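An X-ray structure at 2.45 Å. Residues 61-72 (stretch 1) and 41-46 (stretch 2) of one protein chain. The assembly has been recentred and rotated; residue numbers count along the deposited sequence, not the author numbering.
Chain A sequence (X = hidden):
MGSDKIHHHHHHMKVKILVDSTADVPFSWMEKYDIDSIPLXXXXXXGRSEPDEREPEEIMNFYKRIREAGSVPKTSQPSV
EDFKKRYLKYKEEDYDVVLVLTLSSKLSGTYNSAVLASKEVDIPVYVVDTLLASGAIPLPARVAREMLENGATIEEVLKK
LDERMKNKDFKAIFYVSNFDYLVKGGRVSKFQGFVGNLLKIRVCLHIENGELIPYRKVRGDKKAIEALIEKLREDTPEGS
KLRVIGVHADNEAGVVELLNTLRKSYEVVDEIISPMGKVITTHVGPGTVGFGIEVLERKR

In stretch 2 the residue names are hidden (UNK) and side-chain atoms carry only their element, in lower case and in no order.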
# COMPACT_ATOMS: atom_id res chain seq x y z
N ASN A 61 17.36 7.09 3.51
CA ASN A 61 17.88 8.42 3.22
C ASN A 61 16.75 9.45 3.15
O ASN A 61 16.85 10.57 3.70
CB ASN A 61 18.63 8.40 1.90
CG ASN A 61 19.32 9.70 1.59
OD1 ASN A 61 18.86 10.48 0.75
ND2 ASN A 61 20.42 9.96 2.28
N PHE A 62 15.67 9.07 2.48
CA PHE A 62 14.53 9.91 2.34
C PHE A 62 13.92 10.24 3.70
O PHE A 62 13.49 11.36 3.96
CB PHE A 62 13.48 9.22 1.47
CG PHE A 62 12.27 10.07 1.23
CD1 PHE A 62 12.30 11.04 0.22
CD2 PHE A 62 11.13 9.94 2.03
CE1 PHE A 62 11.21 11.87 -0.00
CE2 PHE A 62 10.05 10.74 1.81
CZ PHE A 62 10.09 11.74 0.80
N TYR A 63 13.85 9.24 4.56
CA TYR A 63 13.32 9.44 5.89
C TYR A 63 14.13 10.52 6.60
O TYR A 63 13.59 11.34 7.31
CB TYR A 63 13.38 8.13 6.72
CG TYR A 63 12.32 7.07 6.44
CD1 TYR A 63 11.08 7.39 5.87
CD2 TYR A 63 12.54 5.74 6.81
CE1 TYR A 63 10.11 6.40 5.65
CE2 TYR A 63 11.57 4.77 6.61
CZ TYR A 63 10.36 5.10 6.03
OH TYR A 63 9.41 4.10 5.82
N LYS A 64 15.43 10.49 6.41
CA LYS A 64 16.27 11.40 7.09
C LYS A 64 16.02 12.81 6.54
O LYS A 64 15.82 13.74 7.32
CB LYS A 64 17.73 10.96 6.94
CG LYS A 64 18.72 11.75 7.73
CD LYS A 64 20.14 11.50 7.25
CE LYS A 64 20.50 12.36 6.03
NZ LYS A 64 21.12 13.68 6.39
N ARG A 65 15.99 12.94 5.21
CA ARG A 65 15.78 14.22 4.54
C ARG A 65 14.39 14.81 4.77
O ARG A 65 14.29 16.00 4.95
CB ARG A 65 16.09 14.13 3.04
CG ARG A 65 17.64 14.07 2.74
CD ARG A 65 18.01 13.90 1.25
NE ARG A 65 17.44 12.65 0.72
CZ ARG A 65 16.40 12.58 -0.12
NH1 ARG A 65 15.77 13.67 -0.54
NH2 ARG A 65 15.96 11.40 -0.51
N ILE A 66 13.33 14.00 4.85
CA ILE A 66 12.01 14.57 5.10
C ILE A 66 11.80 14.97 6.57
O ILE A 66 11.17 15.98 6.83
CB ILE A 66 10.83 13.70 4.55
CG1 ILE A 66 9.52 14.50 4.59
CG2 ILE A 66 10.64 12.42 5.34
CD1 ILE A 66 8.46 13.96 3.66
N ARG A 67 12.34 14.23 7.53
CA ARG A 67 12.33 14.70 8.93
C ARG A 67 13.03 16.06 9.09
O ARG A 67 12.62 16.88 9.90
CB ARG A 67 13.01 13.66 9.84
CG ARG A 67 12.17 12.38 10.04
CD ARG A 67 12.75 11.48 11.15
NE ARG A 67 11.85 10.35 11.44
CZ ARG A 67 10.83 10.38 12.29
NH1 ARG A 67 10.51 11.48 12.93
NH2 ARG A 67 10.08 9.30 12.47
N GLU A 68 14.08 16.28 8.31
CA GLU A 68 14.91 17.49 8.36
C GLU A 68 14.41 18.69 7.56
O GLU A 68 14.69 19.80 7.91
CB GLU A 68 16.27 17.19 7.73
CG GLU A 68 17.41 17.13 8.66
CD GLU A 68 18.61 16.55 7.97
OE1 GLU A 68 18.73 16.72 6.72
OE2 GLU A 68 19.42 15.89 8.66
N ALA A 69 13.76 18.42 6.44
CA ALA A 69 13.43 19.40 5.40
C ALA A 69 12.71 20.61 5.90
O ALA A 69 11.91 20.51 6.83
CB ALA A 69 12.57 18.76 4.32
N GLY A 70 12.97 21.74 5.23
CA GLY A 70 12.17 22.95 5.39
C GLY A 70 10.75 22.90 4.82
O GLY A 70 9.95 23.76 5.14
N SER A 71 10.44 21.89 4.00
CA SER A 71 9.17 21.85 3.27
C SER A 71 8.71 20.41 3.11
O SER A 71 9.45 19.49 3.42
CB SER A 71 9.29 22.55 1.89
OG SER A 71 10.09 21.81 0.98
N VAL A 72 7.46 20.23 2.65
CA VAL A 72 6.94 18.92 2.36
C VAL A 72 6.73 18.85 0.85
O VAL A 72 6.12 19.70 0.28
CB VAL A 72 5.63 18.67 3.13
CG1 VAL A 72 4.90 17.43 2.64
CG2 VAL A 72 5.93 18.51 4.61
N UNK A 41 6.77 9.61 -8.27
CA UNK A 41 7.72 10.69 -8.09
C UNK A 41 7.37 11.64 -6.94
O UNK A 41 6.20 11.87 -6.61
c UNK A 41 7.67 9.48 -12.60
c UNK A 41 9.58 10.29 -10.76
c UNK A 41 7.86 11.49 -9.37
c UNK A 41 8.26 10.66 -10.55
c UNK A 41 9.95 9.51 -11.84
c UNK A 41 7.30 10.25 -11.48
o UNK A 41 9.35 8.35 -13.86
c UNK A 41 8.99 9.11 -12.76
N UNK A 42 8.43 12.17 -6.36
CA UNK A 42 8.37 13.11 -5.28
C UNK A 42 9.06 14.40 -5.80
O UNK A 42 10.22 14.37 -6.23
c UNK A 42 8.29 11.43 -3.44
c UNK A 42 9.33 13.60 -2.98
c UNK A 42 9.10 12.53 -4.03
N UNK A 43 8.32 15.50 -5.78
CA UNK A 43 8.78 16.79 -6.29
C UNK A 43 8.78 17.81 -5.17
O UNK A 43 7.73 18.17 -4.67
c UNK A 43 7.86 17.29 -7.42
c UNK A 43 7.77 16.23 -8.52
c UNK A 43 8.39 18.58 -8.01
N UNK A 44 9.97 18.27 -4.79
CA UNK A 44 10.15 19.31 -3.78
C UNK A 44 9.91 20.71 -4.31
O UNK A 44 10.05 20.95 -5.51
c UNK A 44 11.38 17.60 1.06
c UNK A 44 12.41 16.92 -3.34
c UNK A 44 11.58 19.28 -3.26
c UNK A 44 12.24 16.30 -1.21
c UNK A 44 11.92 18.01 -2.68
n UNK A 44 12.60 15.90 -2.47
c UNK A 44 11.84 16.26 1.13
c UNK A 44 11.78 17.63 -1.31
c UNK A 44 12.28 15.61 0.02
c UNK A 44 11.36 18.29 -0.17
N UNK A 45 9.62 21.63 -3.39
CA UNK A 45 9.30 23.03 -3.71
C UNK A 45 10.27 23.67 -4.73
O UNK A 45 9.84 24.42 -5.59
o UNK A 45 7.65 26.87 -1.18
c UNK A 45 8.08 25.68 -1.07
o UNK A 45 8.49 25.20 0.02
c UNK A 45 9.27 23.87 -2.42
c UNK A 45 8.09 24.81 -2.34
N UNK A 46 11.57 23.36 -4.62
CA UNK A 46 12.61 23.92 -5.48
C UNK A 46 12.71 23.24 -6.88
O UNK A 46 13.61 23.55 -7.65
o UNK A 46 13.62 21.45 -4.77
o UNK A 46 15.36 22.19 -3.70
c UNK A 46 13.98 23.83 -4.78
c UNK A 46 14.35 22.39 -4.39
O HOH W 1 8.68 20.84 -1.01

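Position 41 opens the strand with eight side-chain atoms: one carbon leading to a six-carbon ring that bears an oxygen, all of it out of reach of stretch 1. That is a tyrosine. The hydroxyl of Tyr-41 is hydrogen-bonded elsewhere in the structure.

Position 42 has three side-chain carbons, one carrying the other two, and its CA-to-CB bond points toward stretch 1. One of the branch carbons lies 3.9 Å from CE1 of Phe-62. Branching at CB with no further atoms means valine. Val-42 is buried, and its CG1 is the atom that meets Phe-62, whose chi1 of t brings the ring end nearer although its own CA-to-CB bond runs sideways.

Position 43 repeats the pattern, one carbon carrying two, but this side chain is out of reach of stretch 1. Val-43 is thus a second valine, with no contact here.

Position 44 carries one carbon and then fused five- and six-membered rings holding eight carbons and one nitrogen. Its carbons reach Phe-62, Arg-65, Ile-66, Ala-69 and Ser-71. Only tryptophan fits. The CA-to-CB bond of Trp-44 points sideways, yet with chi1 at m the end of the indole comes nearer, and Trp-44 as a whole has the largest covered area of any residue here, 129 Å². Trp-44 CZ2 lies 3.9 Å from Phe-62 CE1 and 4.0 Å from Arg-65 NH1; Trp-44 CZ3 lies 3.7 Å from Ala-69 CB. At the ring edge, Trp-44 CH2 approaches Ile-66 CA at 4.3 Å and Trp-44 CZ3 approaches Ser-71 O at 3.6 Å. NE1 is satisfied elsewhere in the structure.

Position 45 shows three carbons, the third carrying two oxygens, one of them 3.3 Å from Ser-71 CB. This is glutamate. The approach of Glu-45 OE1 to Ser-71 CB is a contact, not a hydrogen bond; the polar link runs through water 1, which accepts from Glu-45 N at 2.7 Å and is hydrogen-bonded to Ser-71 OG at 2.6 Å.

Position 46 has two carbons, the second carrying two oxygens, and touches nothing on stretch 1. It is aspartate, and Asp-46 is exposed.

The rule is one large ring laid against a helix and the turn that follows it. Phe-62, Ile-66 and Ala-69 offer carbon to Trp-44, while Arg-65, held by its NE to Asn-61 OD1 at 2.6 Å, adds its guanidinium. No direct hydrogen bond crosses between the stretches, so packing does the work, and the bridging water, which also donates weakly to Val-72 O at 3.1 Å, ties the loops together past the helix end.

Stretch 2 41-46: YVVWED
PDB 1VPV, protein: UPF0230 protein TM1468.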